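Local coordinates for protein macrolide 2'-phosphotransferase MphH (Brachybacterium faecium, PDB 5UXD) that probably transfers phosphate from GTP to the 2'-hydroxyl of macrolide antibiotics, and is here bound to azithromycin, at residues V49-R54 / E89-P94; P94-S99 / I211-D216; Q131-D136 / V193-E198; D224-L229 / A260-E265. All coordinates share one frame; numbering follows the deposited sequence. Where two conformers were deposited one is given.

Interaction 1. Residues V49-R54 / E89-P94; sequences VLRLPR and ELIAYP
Val49 and Tyr93 run alongside each other, with Val49 CB over one face of the phenol ring, 4.0 Å from its centroid, in a CH-pi contact displaced toward the rim. Arg51 reaches the same ring from its edge, CD lying near the ring plane 3.6 Å from Tyr93 CE1, while its bent chain carries the guanidinium on at 65° to the ring. Tyr93 CG sits between its own backbone N and carbonyl carbon (chi1 53°), which turns the ring so that one face meets Val49 and its edge meets Arg51. Ile91 completes this face of the antiparallel sheet beside Arg51. On the other face Leu90 CD1 meets Leu50 CD2 at 3.6 Å. Val49 with Tyr93 and Arg51 with Ile91 are hydrogen-bonded pairs, each joined by two N-H...O bonds, such as Arg51 N to Ile91 O at 2.7 Å. Arg51 and Tyr93 both belong to the site where GDP binds in another structure of this protein, in the kinase-like N-terminal lobe, so the sheet pairing places two nucleotide-site residues next to each other. Strand 35-42 borders strand 47-53 on its other side, helix 7-16 covers Leu50 and Leu52, and helix 59-72 packs on Pro53 and Ile91.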
loop_
_atom_site.group_PDB
_atom_site.type_symbol
_atom_site.label_atom_id
_atom_site.label_comp_id
_atom_site.label_asym_id
_atom_site.label_seq_id
_atom_site.Cartn_x
_atom_site.Cartn_y
_atom_site.Cartn_z
ATOM N N VAL A 49 17.068 8.952 -0.798
ATOM C CA VAL A 49 15.777 9.494 -0.390
ATOM C C VAL A 49 15.843 9.808 1.100
ATOM O O VAL A 49 16.341 8.999 1.896
ATOM C CB VAL A 49 14.632 8.503 -0.684
ATOM C CG1 VAL A 49 13.277 9.101 -0.289
ATOM C CG2 VAL A 49 14.644 8.100 -2.155
ATOM N N LEU A 50 15.342 10.980 1.477
ATOM C CA LEU A 50 15.289 11.396 2.870
ATOM C C LEU A 50 13.831 11.596 3.258
ATOM O O LEU A 50 13.075 12.245 2.530
ATOM C CB LEU A 50 16.093 12.681 3.095
ATOM C CG LEU A 50 17.613 12.512 3.018
ATOM C CD1 LEU A 50 18.098 12.481 1.562
ATOM C CD2 LEU A 50 18.324 13.613 3.795
ATOM N N ARG A 51 13.432 11.014 4.391
ATOM C CA ARG A 51 12.088 11.192 4.931
ATOM C C ARG A 51 12.207 11.918 6.261
ATOM O O ARG A 51 12.888 11.433 7.171
ATOM C CB ARG A 51 11.362 9.855 5.114
ATOM C CG ARG A 51 11.274 9.023 3.854
ATOM C CD ARG A 51 10.654 7.659 4.163
ATOM N NE ARG A 51 9.227 7.752 4.455
ATOM C CZ ARG A 51 8.571 6.922 5.264
ATOM N NH1 ARG A 51 9.212 5.942 5.884
ATOM N NH2 ARG A 51 7.269 7.078 5.460
ATOM N N LEU A 52 11.564 13.083 6.367
ATOM C CA LEU A 52 11.656 13.891 7.579
ATOM C C LEU A 52 10.337 13.855 8.337
ATOM O O LEU A 52 9.345 14.429 7.864
ATOM C CB LEU A 52 12.032 15.332 7.234
ATOM C CG LEU A 52 13.512 15.572 6.908
ATOM C CD1 LEU A 52 13.899 15.010 5.544
ATOM C CD2 LEU A 52 13.787 17.054 6.968
ATOM N N PRO A 53 10.273 13.216 9.510
ATOM C CA PRO A 53 8.993 13.116 10.233
ATOM C C PRO A 53 8.500 14.484 10.685
ATOM O O PRO A 53 9.226 15.237 11.341
ATOM C CB PRO A 53 9.323 12.205 11.426
ATOM C CG PRO A 53 10.592 11.462 11.003
ATOM C CD PRO A 53 11.350 12.456 10.162
ATOM N N ARG A 54 7.255 14.809 10.313
ATOM C CA ARG A 54 6.702 16.126 10.615
ATOM C C ARG A 54 6.331 16.291 12.086
ATOM O O ARG A 54 6.371 17.415 12.606
ATOM C CB ARG A 54 5.471 16.393 9.751
ATOM C CG ARG A 54 5.767 16.566 8.271
ATOM C CD ARG A 54 4.525 17.097 7.540
ATOM N NE ARG A 54 4.704 17.150 6.089
ATOM C CZ ARG A 54 5.288 18.159 5.448
ATOM N NH1 ARG A 54 5.757 19.195 6.130
ATOM N NH2 ARG A 54 5.409 18.132 4.125
ATOM N N GLU A 89 14.482 12.244 13.722
ATOM C CA GLU A 89 14.541 13.385 12.814
ATOM C C GLU A 89 14.885 13.015 11.375
ATOM O O GLU A 89 14.796 13.884 10.499
ATOM C CB GLU A 89 15.553 14.437 13.319
ATOM C CG GLU A 89 16.987 13.939 13.510
ATOM C CD GLU A 89 17.981 15.060 13.855
ATOM O OE1 GLU A 89 17.553 16.202 14.143
ATOM O OE2 GLU A 89 19.199 14.801 13.829
ATOM N N LEU A 90 15.235 11.761 11.085
ATOM C CA LEU A 90 15.582 11.461 9.698
ATOM C C LEU A 90 15.595 9.965 9.456
ATOM O O LEU A 90 16.274 9.221 10.171
ATOM C CB LEU A 90 16.949 12.051 9.328
ATOM C CG LEU A 90 17.526 11.636 7.966
ATOM C CD1 LEU A 90 16.765 12.332 6.835
ATOM C CD2 LEU A 90 19.025 11.939 7.891
ATOM N N ILE A 91 14.912 9.593 8.379
ATOM C CA ILE A 91 14.945 8.256 7.804
ATOM C C ILE A 91 15.520 8.386 6.397
ATOM O O ILE A 91 15.051 9.214 5.612
ATOM C CB ILE A 91 13.537 7.627 7.787
ATOM C CG1 ILE A 91 13.043 7.407 9.227
ATOM C CG2 ILE A 91 13.499 6.339 6.923
ATOM C CD1 ILE A 91 11.509 7.213 9.359
ATOM N N ALA A 92 16.550 7.599 6.081
ATOM C CA ALA A 92 17.211 7.761 4.787
ATOM C C ALA A 92 17.532 6.411 4.170
ATOM O O ALA A 92 17.969 5.492 4.867
ATOM C CB ALA A 92 18.501 8.573 4.907
ATOM N N TYR A 93 17.357 6.298 2.855
ATOM C CA TYR A 93 17.671 5.037 2.194
ATOM C C TYR A 93 18.046 5.296 0.743
ATOM O O TYR A 93 17.625 6.295 0.156
ATOM C CB TYR A 93 16.492 4.056 2.284
ATOM C CG TYR A 93 15.170 4.607 1.810
ATOM C CD1 TYR A 93 14.317 5.271 2.685
ATOM C CD2 TYR A 93 14.767 4.453 0.486
ATOM C CE1 TYR A 93 13.106 5.771 2.251
ATOM C CE2 TYR A 93 13.558 4.951 0.049
ATOM C CZ TYR A 93 12.735 5.610 0.937
ATOM O OH TYR A 93 11.528 6.106 0.510
ATOM N N PRO A 94 18.832 4.404 0.134
ATOM C CA PRO A 94 19.156 4.556 -1.289
ATOM C C PRO A 94 17.908 4.529 -2.160
ATOM O O PRO A 94 16.969 3.762 -1.919
ATOM C CB PRO A 94 20.067 3.357 -1.578
ATOM C CG PRO A 94 20.670 3.005 -0.247
ATOM C CD PRO A 94 19.598 3.316 0.771
#

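Interaction 2. Residues P94-S99 / I211-D216; sequences PLLPGS and ITAVLD
Leu96 meets Ala213 and Leu215 mainly through methyl groups; neither segment brings an aromatic ring to the contact, and the planar groups that matter are peptides, with the carbonyls of Pro97 and Thr212 turned to one water. The 94-99 segment is the linker between the two lobes of this kinase-like fold, and it packs on a classic beta bulge, in which Thr212 and Ala213 both face Leu205 of the neighbouring strand 204-207. Leu96 CD1 does the touching: it is 3.8 Å from Ala213 CB and 3.7 Å from Leu215 CD2. The Leu96 and Leu215 side chains pass each other head to tail, and Leu205 packs against both. Leu96 lines the GDP site and Asp216, directly after Leu215, the magnesium site seen in another structure of this protein; neither ligand is bound here, and this small apolar contact links the two sites. At the other end the linker turns through Gly98, whose positive phi of 108° with an extended psi is glycine territory. Thr212 OG1 stands between its backbone N and carbonyl carbon (chi1 58°), which turns it to the linker and to the water; it is also weakly bonded to Leu205 O. That water bonds to Thr212 OG1 at 2.9 Å, donates weakly to Thr212 O at 2.8 Å, and donates to Pro97 O over a doubtfully short 2.5 Å.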
loop_
_atom_site.group_PDB
_atom_site.type_symbol
_atom_site.label_atom_id
_atom_site.label_comp_id
_atom_site.label_asym_id
_atom_site.label_seq_id
_atom_site.Cartn_x
_atom_site.Cartn_y
_atom_site.Cartn_z
ATOM N N PRO A 94 18.832 4.404 0.134
ATOM C CA PRO A 94 19.156 4.556 -1.289
ATOM C C PRO A 94 17.908 4.529 -2.160
ATOM O O PRO A 94 16.969 3.762 -1.919
ATOM C CB PRO A 94 20.067 3.357 -1.578
ATOM C CG PRO A 94 20.670 3.005 -0.247
ATOM C CD PRO A 94 19.598 3.316 0.771
ATOM N N LEU A 95 17.910 5.384 -3.187
ATOM C CA LEU A 95 16.840 5.390 -4.171
ATOM C C LEU A 95 16.764 4.036 -4.866
ATOM O O LEU A 95 17.780 3.479 -5.299
ATOM C CB LEU A 95 17.076 6.504 -5.197
ATOM C CG LEU A 95 16.011 6.661 -6.288
ATOM C CD1 LEU A 95 14.745 7.275 -5.712
ATOM C CD2 LEU A 95 16.531 7.503 -7.455
ATOM N N LEU A 96 15.580 3.503 -4.940
ATOM C CA LEU A 96 15.391 2.244 -5.640
ATOM C C LEU A 96 15.335 2.463 -7.151
ATOM O O LEU A 96 14.823 3.480 -7.619
ATOM C CB LEU A 96 14.114 1.580 -5.156
ATOM C CG LEU A 96 14.271 1.132 -3.701
ATOM C CD1 LEU A 96 13.055 0.394 -3.211
ATOM C CD2 LEU A 96 15.513 0.254 -3.588
ATOM N N PRO A 97 15.846 1.516 -7.933
ATOM C CA PRO A 97 15.827 1.670 -9.391
ATOM C C PRO A 97 14.450 1.409 -9.989
ATOM O O PRO A 97 13.613 0.702 -9.425
ATOM C CB PRO A 97 16.834 0.614 -9.858
ATOM C CG PRO A 97 16.670 -0.484 -8.854
ATOM C CD PRO A 97 16.411 0.215 -7.528
ATOM N N GLY A 98 14.227 1.999 -11.152
ATOM C CA GLY A 98 13.008 1.804 -11.911
ATOM C C GLY A 98 12.121 3.037 -11.873
ATOM O O GLY A 98 12.428 4.049 -11.244
ATOM N N SER A 99 10.987 2.922 -12.559
ATOM C CA SER A 99 10.031 4.007 -12.631
ATOM C C SER A 99 8.690 3.583 -12.041
ATOM O O SER A 99 8.281 2.427 -12.190
ATOM C CB SER A 99 9.838 4.463 -14.085
ATOM O OG SER A 99 11.048 4.975 -14.615
ATOM N N ILE A 211 7.828 -5.744 -12.263
ATOM C CA ILE A 211 8.031 -5.100 -10.972
ATOM C C ILE A 211 9.465 -5.332 -10.529
ATOM O O ILE A 211 9.949 -6.472 -10.503
ATOM C CB ILE A 211 7.042 -5.646 -9.935
ATOM C CG1 ILE A 211 5.605 -5.324 -10.336
ATOM C CG2 ILE A 211 7.350 -5.093 -8.545
ATOM C CD1 ILE A 211 4.574 -6.018 -9.442
ATOM N N THR A 212 10.157 -4.249 -10.191
ATOM C CA THR A 212 11.505 -4.343 -9.662
ATOM C C THR A 212 11.625 -3.835 -8.235
ATOM O O THR A 212 12.674 -4.041 -7.614
ATOM C CB THR A 212 12.491 -3.570 -10.545
ATOM O OG1 THR A 212 12.092 -2.195 -10.627
ATOM C CG2 THR A 212 12.529 -4.171 -11.950
ATOM N N ALA A 213 10.595 -3.188 -7.699
ATOM C CA ALA A 213 10.594 -2.769 -6.304
ATOM C C ALA A 213 9.161 -2.518 -5.875
ATOM O O ALA A 213 8.314 -2.151 -6.693
ATOM C CB ALA A 213 11.441 -1.506 -6.091
ATOM N N VAL A 214 8.908 -2.695 -4.580
ATOM C CA VAL A 214 7.610 -2.413 -3.988
ATOM C C VAL A 214 7.820 -1.473 -2.807
ATOM O O VAL A 214 8.711 -1.694 -1.973
ATOM C CB VAL A 214 6.882 -3.706 -3.570
ATOM C CG1 VAL A 214 5.551 -3.389 -2.897
ATOM C CG2 VAL A 214 6.650 -4.583 -4.804
ATOM N N LEU A 215 7.019 -0.414 -2.760
ATOM C CA LEU A 215 7.192 0.679 -1.817
ATOM C C LEU A 215 5.985 0.795 -0.897
ATOM O O LEU A 215 4.959 0.129 -1.083
ATOM C CB LEU A 215 7.395 2.008 -2.551
ATOM C CG LEU A 215 8.185 1.979 -3.857
ATOM C CD1 LEU A 215 7.903 3.233 -4.659
ATOM C CD2 LEU A 215 9.672 1.846 -3.565
ATOM N N ASP A 216 6.130 1.678 0.099
ATOM C CA ASP A 216 5.073 2.127 1.013
ATOM C C ASP A 216 4.382 0.945 1.692
ATOM O O ASP A 216 3.244 0.602 1.402
ATOM C CB ASP A 216 4.063 3.021 0.271
ATOM C CG ASP A 216 4.764 4.088 -0.580
ATOM O OD1 ASP A 216 5.626 4.831 -0.081
ATOM O OD2 ASP A 216 4.412 4.189 -1.768
HETATM O O HOH W 1 13.732 -1.491 -8.313
#

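Interaction 3. Residues Q131-D136 / V193-E198; sequences QLHAVD and VLTHGE
His133, late in the helix that starts at 119, comes up against Val193 of strand 193-195 with CA atoms 5.2 Å apart and no direct hydrogen bond between the segments; one water bridges the backbones, donating to His133 O and Val135 O and accepting from Leu194 N at 2.9 Å. Val193 CG2 sits over the centre of one face of the His133 imidazole, 3.5 Å from the centroid and only 9° off the ring normal. With CG1 anti to the carbonyl carbon (chi1 -64°), CG2 falls between the backbone N and the carbonyl carbon, over the ring. The same ring brings CD2 to 3.1 Å from Leu194 O, a buried oxygen with no hydrogen-bond partner. Both imidazole nitrogens are engaged, ND1 with Tyr248 OH and NE2 with Asp228 OD2. The strand runs on into the catalytic-loop signature of the phosphotransferase family, commonly His-Gly-Asp and here His196-Gly197-Glu198, whose Glu198 touches azithromycin. Within this turn Glu198 N donates to His196 ND1 at 3.0 Å, lying 5° out of the ring plane, while NE2 of that ring bonds to Leu215 O. Leu132 crosses Leu194 at about a right angle, CD1 against CD2 at 3.8 Å, and its other methyl, CD2, lies 3.5 Å from His196 N. Val135 CG1 packs on the same Leu194 CD2 from just along the chain, at 3.7 Å.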
loop_
_atom_site.group_PDB
_atom_site.type_symbol
_atom_site.label_atom_id
_atom_site.label_comp_id
_atom_site.label_asym_id
_atom_site.label_seq_id
_atom_site.Cartn_x
_atom_site.Cartn_y
_atom_site.Cartn_z
ATOM N N GLN A 131 5.797 -14.692 -3.455
ATOM C CA GLN A 131 6.978 -14.594 -2.599
ATOM C C GLN A 131 6.653 -13.866 -1.303
ATOM O O GLN A 131 7.079 -14.291 -0.221
ATOM C CB GLN A 131 8.121 -13.876 -3.332
ATOM C CG GLN A 131 9.282 -14.782 -3.708
ATOM C CD GLN A 131 10.617 -14.044 -3.808
ATOM O OE1 GLN A 131 10.671 -12.875 -4.188
ATOM N NE2 GLN A 131 11.702 -14.736 -3.468
ATOM N N LEU A 132 5.902 -12.768 -1.393
ATOM C CA LEU A 132 5.493 -12.053 -0.188
ATOM C C LEU A 132 4.636 -12.943 0.706
ATOM O O LEU A 132 4.827 -12.989 1.928
ATOM C CB LEU A 132 4.734 -10.782 -0.569
ATOM C CG LEU A 132 4.189 -9.991 0.621
ATOM C CD1 LEU A 132 5.314 -9.413 1.464
ATOM C CD2 LEU A 132 3.209 -8.909 0.202
ATOM N N HIS A 133 3.682 -13.662 0.110
ATOM C CA HIS A 133 2.755 -14.467 0.890
ATOM C C HIS A 133 3.401 -15.719 1.459
ATOM O O HIS A 133 2.809 -16.355 2.339
ATOM C CB HIS A 133 1.549 -14.827 0.024
ATOM C CG HIS A 133 0.662 -13.655 -0.268
ATOM N ND1 HIS A 133 -0.578 -13.783 -0.857
ATOM C CD2 HIS A 133 0.834 -12.330 -0.034
ATOM C CE1 HIS A 133 -1.130 -12.588 -0.972
ATOM N NE2 HIS A 133 -0.292 -11.689 -0.482
ATOM N N ALA A 134 4.594 -16.086 0.979
ATOM C CA ALA A 134 5.343 -17.210 1.534
ATOM C C ALA A 134 6.112 -16.842 2.796
ATOM O O ALA A 134 6.640 -17.743 3.466
ATOM C CB ALA A 134 6.310 -17.756 0.481
ATOM N N VAL A 135 6.178 -15.553 3.136
ATOM C CA VAL A 135 7.007 -15.095 4.250
ATOM C C VAL A 135 6.444 -15.623 5.563
ATOM O O VAL A 135 5.225 -15.650 5.763
ATOM C CB VAL A 135 7.088 -13.557 4.251
ATOM C CG1 VAL A 135 7.666 -13.043 5.574
ATOM C CG2 VAL A 135 7.912 -13.055 3.080
ATOM N N ASP A 136 7.341 -16.042 6.463
ATOM C CA ASP A 136 6.961 -16.638 7.738
ATOM C C ASP A 136 6.055 -15.694 8.527
ATOM O O ASP A 136 6.452 -14.577 8.874
ATOM C CB ASP A 136 8.231 -16.975 8.527
ATOM C CG ASP A 136 7.945 -17.556 9.898
ATOM O OD1 ASP A 136 7.217 -18.566 10.003
ATOM O OD2 ASP A 136 8.474 -17.008 10.878
ATOM N N VAL A 193 -2.003 -14.636 5.361
ATOM C CA VAL A 193 -0.628 -14.471 4.901
ATOM C C VAL A 193 -0.191 -13.051 5.228
ATOM O O VAL A 193 -1.007 -12.178 5.518
ATOM C CB VAL A 193 -0.483 -14.705 3.382
ATOM C CG1 VAL A 193 -0.824 -16.163 3.001
ATOM C CG2 VAL A 193 -1.375 -13.724 2.620
ATOM N N LEU A 194 1.118 -12.815 5.154
ATOM C CA LEU A 194 1.622 -11.447 5.177
ATOM C C LEU A 194 1.206 -10.744 3.896
ATOM O O LEU A 194 1.442 -11.260 2.797
ATOM C CB LEU A 194 3.141 -11.436 5.310
ATOM C CG LEU A 194 3.838 -10.082 5.110
ATOM C CD1 LEU A 194 3.350 -9.057 6.139
ATOM C CD2 LEU A 194 5.359 -10.215 5.176
ATOM N N THR A 195 0.557 -9.591 4.030
ATOM C CA THR A 195 0.096 -8.844 2.867
ATOM C C THR A 195 0.672 -7.433 2.868
ATOM O O THR A 195 1.021 -6.877 3.913
ATOM C CB THR A 195 -1.441 -8.757 2.796
ATOM O OG1 THR A 195 -1.942 -7.964 3.882
ATOM C CG2 THR A 195 -2.084 -10.154 2.837
ATOM N N HIS A 196 0.759 -6.861 1.666
ATOM C CA HIS A 196 1.111 -5.452 1.504
ATOM C C HIS A 196 -0.062 -4.523 1.835
ATOM O O HIS A 196 0.100 -3.557 2.591
ATOM C CB HIS A 196 1.602 -5.204 0.079
ATOM C CG HIS A 196 1.987 -3.780 -0.185
ATOM N ND1 HIS A 196 1.056 -2.791 -0.416
ATOM C CD2 HIS A 196 3.199 -3.181 -0.262
ATOM C CE1 HIS A 196 1.675 -1.641 -0.614
ATOM N NE2 HIS A 196 2.978 -1.852 -0.533
ATOM N N GLY A 197 -1.238 -4.763 1.233
ATOM C CA GLY A 197 -2.460 -4.041 1.556
ATOM C C GLY A 197 -2.877 -2.969 0.570
ATOM O O GLY A 197 -4.036 -2.532 0.602
ATOM N N GLU A 198 -1.975 -2.520 -0.289
ATOM C CA GLU A 198 -2.283 -1.457 -1.235
ATOM C C GLU A 198 -1.423 -1.656 -2.479
ATOM O O GLU A 198 -0.744 -0.745 -2.962
ATOM C CB GLU A 198 -2.078 -0.084 -0.595
ATOM C CG GLU A 198 -3.302 0.818 -0.705
ATOM C CD GLU A 198 -3.205 2.049 0.169
ATOM O OE1 GLU A 198 -3.826 2.066 1.253
ATOM O OE2 GLU A 198 -2.503 2.997 -0.230
HETATM O O HOH W 2 2.715 -15.261 4.795
#

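Interaction 4. Residues D224-L229 / A260-E265; sequences DPAKDL and ARHCTE
A histidine-carboxylate hydrogen bond joins Asp224 to His262, and an Asx turn within 224-226 holds the aspartate, away from the nucleotide and macrolide sites. The two side chains meet end on, each with CG anti to its backbone N (chi1 -175° and -177°). His262 NE2 donates to Asp224 OD2 over 2.7 Å, nearly straight at 169°. OD2 uses its syn lone pair and lies in the imidazole plane, and the carboxylate and ring are nearly coplanar. The other oxygen, OD1, takes the backbone N of Ala226 at 2.9 Å from above the carboxylate plane, which makes the Asx turn and fixes the rotation of the carboxylate. On the ring, ND1 accepts a hydrogen bond from Trp181 NE1, an indole N-H that can only donate; with NE2 donating to Asp224, His262 is consistent with a neutral ring protonated on NE2, although the nearby carboxylate could raise its basicity. Ala226 CB touches the edge of the same imidazole, 3.6 Å from CD2, and also packs on Cys263 SG at 4.1 Å. That sulfur lies 4.0 Å from Ala226 O, between the turn and the helix. The indole of Trp188 meets the His262 ring edge-to-face. The contact thus fastens the 224-229 turn to helix 259-268, with Met230 and Gln233 of helix 230-235 packing against Cys263 and helix 238-250 covering Pro225 and Leu229.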
loop_
_atom_site.group_PDB
_atom_site.type_symbol
_atom_site.label_atom_id
_atom_site.label_comp_id
_atom_site.label_asym_id
_atom_site.label_seq_id
_atom_site.Cartn_x
_atom_site.Cartn_y
_atom_site.Cartn_z
ATOM N N ASP A 224 -5.963 -11.290 4.810
ATOM C CA ASP A 224 -6.604 -11.817 3.593
ATOM C C ASP A 224 -5.664 -11.770 2.391
ATOM O O ASP A 224 -5.285 -10.674 1.958
ATOM C CB ASP A 224 -7.882 -10.996 3.341
ATOM C CG ASP A 224 -8.731 -11.508 2.162
ATOM O OD1 ASP A 224 -8.297 -12.399 1.401
ATOM O OD2 ASP A 224 -9.850 -10.982 2.001
ATOM N N PRO A 225 -5.281 -12.919 1.817
ATOM C CA PRO A 225 -4.407 -12.903 0.625
ATOM C C PRO A 225 -4.972 -12.118 -0.552
ATOM O O PRO A 225 -4.201 -11.607 -1.381
ATOM C CB PRO A 225 -4.278 -14.394 0.277
ATOM C CG PRO A 225 -4.524 -15.115 1.591
ATOM C CD PRO A 225 -5.558 -14.286 2.302
ATOM N N ALA A 226 -6.302 -12.021 -0.664
ATOM C CA ALA A 226 -6.905 -11.351 -1.814
ATOM C C ALA A 226 -6.583 -9.866 -1.860
ATOM O O ALA A 226 -6.624 -9.256 -2.938
ATOM C CB ALA A 226 -8.424 -11.540 -1.784
ATOM N N LYS A 227 -6.312 -9.256 -0.707
ATOM C CA LYS A 227 -6.030 -7.824 -0.680
ATOM C C LYS A 227 -4.955 -7.437 -1.685
ATOM O O LYS A 227 -5.008 -6.341 -2.265
ATOM C CB LYS A 227 -5.595 -7.402 0.719
ATOM C CG LYS A 227 -6.650 -7.561 1.775
ATOM C CD LYS A 227 -6.097 -7.138 3.130
ATOM C CE LYS A 227 -5.762 -5.648 3.154
ATOM N NZ LYS A 227 -5.420 -5.186 4.534
ATOM N N ASP A 228 -3.985 -8.323 -1.918
ATOM C CA ASP A 228 -2.847 -7.987 -2.763
ATOM C C ASP A 228 -3.083 -8.325 -4.228
ATOM O O ASP A 228 -2.262 -7.956 -5.073
ATOM C CB ASP A 228 -1.575 -8.699 -2.266
ATOM C CG ASP A 228 -1.019 -8.076 -0.994
ATOM O OD1 ASP A 228 -1.364 -6.910 -0.736
ATOM O OD2 ASP A 228 -0.247 -8.744 -0.262
ATOM N N LEU A 229 -4.171 -9.018 -4.537
ATOM C CA LEU A 229 -4.553 -9.304 -5.905
ATOM C C LEU A 229 -5.751 -8.489 -6.365
ATOM O O LEU A 229 -5.994 -8.406 -7.569
ATOM C CB LEU A 229 -4.875 -10.802 -6.068
ATOM C CG LEU A 229 -3.685 -11.720 -5.776
ATOM C CD1 LEU A 229 -4.154 -13.175 -5.577
ATOM C CD2 LEU A 229 -2.687 -11.626 -6.903
ATOM N N ALA A 260 -11.764 -14.246 -7.290
ATOM C CA ALA A 260 -11.984 -13.085 -8.149
ATOM C C ALA A 260 -13.287 -12.390 -7.771
ATOM O O ALA A 260 -13.341 -11.153 -7.704
ATOM C CB ALA A 260 -11.969 -13.489 -9.627
ATOM N N ARG A 261 -14.324 -13.180 -7.472
ATOM C CA ARG A 261 -15.592 -12.624 -7.009
ATOM C C ARG A 261 -15.382 -11.777 -5.762
ATOM O O ARG A 261 -15.817 -10.622 -5.697
ATOM C CB ARG A 261 -16.579 -13.769 -6.749
ATOM C CG ARG A 261 -17.883 -13.396 -6.043
ATOM C CD ARG A 261 -18.611 -14.658 -5.532
ATOM N NE ARG A 261 -18.780 -15.655 -6.588
ATOM C CZ ARG A 261 -18.814 -16.972 -6.392
ATOM N NH1 ARG A 261 -18.696 -17.479 -5.169
ATOM N NH2 ARG A 261 -18.965 -17.785 -7.426
ATOM N N HIS A 262 -14.714 -12.358 -4.759
ATOM C CA HIS A 262 -14.350 -11.678 -3.518
ATOM C C HIS A 262 -13.646 -10.340 -3.777
ATOM O O HIS A 262 -13.970 -9.326 -3.146
ATOM C CB HIS A 262 -13.448 -12.626 -2.708
ATOM C CG HIS A 262 -13.040 -12.113 -1.360
ATOM N ND1 HIS A 262 -13.946 -11.692 -0.410
ATOM C CD2 HIS A 262 -11.818 -12.001 -0.786
ATOM C CE1 HIS A 262 -13.296 -11.323 0.683
ATOM N NE2 HIS A 262 -12.002 -11.498 0.480
ATOM N N CYS A 263 -12.680 -10.324 -4.702
ATOM C CA CYS A 263 -11.913 -9.101 -4.974
ATOM C C CYS A 263 -12.822 -7.951 -5.404
ATOM O O CYS A 263 -12.683 -6.825 -4.920
ATOM C CB CYS A 263 -10.855 -9.354 -6.057
ATOM S SG CYS A 263 -9.436 -10.322 -5.567
ATOM N N THR A 264 -13.740 -8.213 -6.341
ATOM C CA THR A 264 -14.615 -7.152 -6.834
ATOM C C THR A 264 -15.601 -6.699 -5.759
ATOM O O THR A 264 -15.892 -5.504 -5.641
ATOM C CB THR A 264 -15.346 -7.625 -8.097
ATOM O OG1 THR A 264 -14.462 -7.486 -9.216
ATOM C CG2 THR A 264 -16.618 -6.787 -8.363
ATOM N N GLU A 265 -16.143 -7.639 -4.974
ATOM C CA GLU A 265 -17.032 -7.238 -3.887
ATOM C C GLU A 265 -16.286 -6.397 -2.866
ATOM O O GLU A 265 -16.802 -5.385 -2.377
ATOM C CB GLU A 265 -17.641 -8.468 -3.204
ATOM C CG GLU A 265 -18.598 -9.236 -4.103
ATOM C CD GLU A 265 -19.519 -8.310 -4.860
ATOM O OE1 GLU A 265 -20.474 -7.781 -4.244
ATOM O OE2 GLU A 265 -19.277 -8.103 -6.064
#

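How the interactions relate
Interactions 3 and 4 are buried, interaction 1 is partly buried, and interaction 2 is a surface contact. Interaction 1 is held by regular sheet pairing in the N-terminal lobe; Pro94 passes directly into interaction 2, where methyl packing and a water take the place of backbone pairing. Interaction 2 in turn touches interaction 3: Leu215 O, just after strand 210-214, probably accepts from His196 NE2 of the catalytic loop. Asp228 joins interactions 3 and 4: its carboxylate probably accepts from His196 N and Gly197 N and also from His133 NE2. The chemistry moves from backbone bonds through apolar contacts to histidine packing between helix and strand in interaction 3, and a histidine-carboxylate pair against a helix in interaction 4.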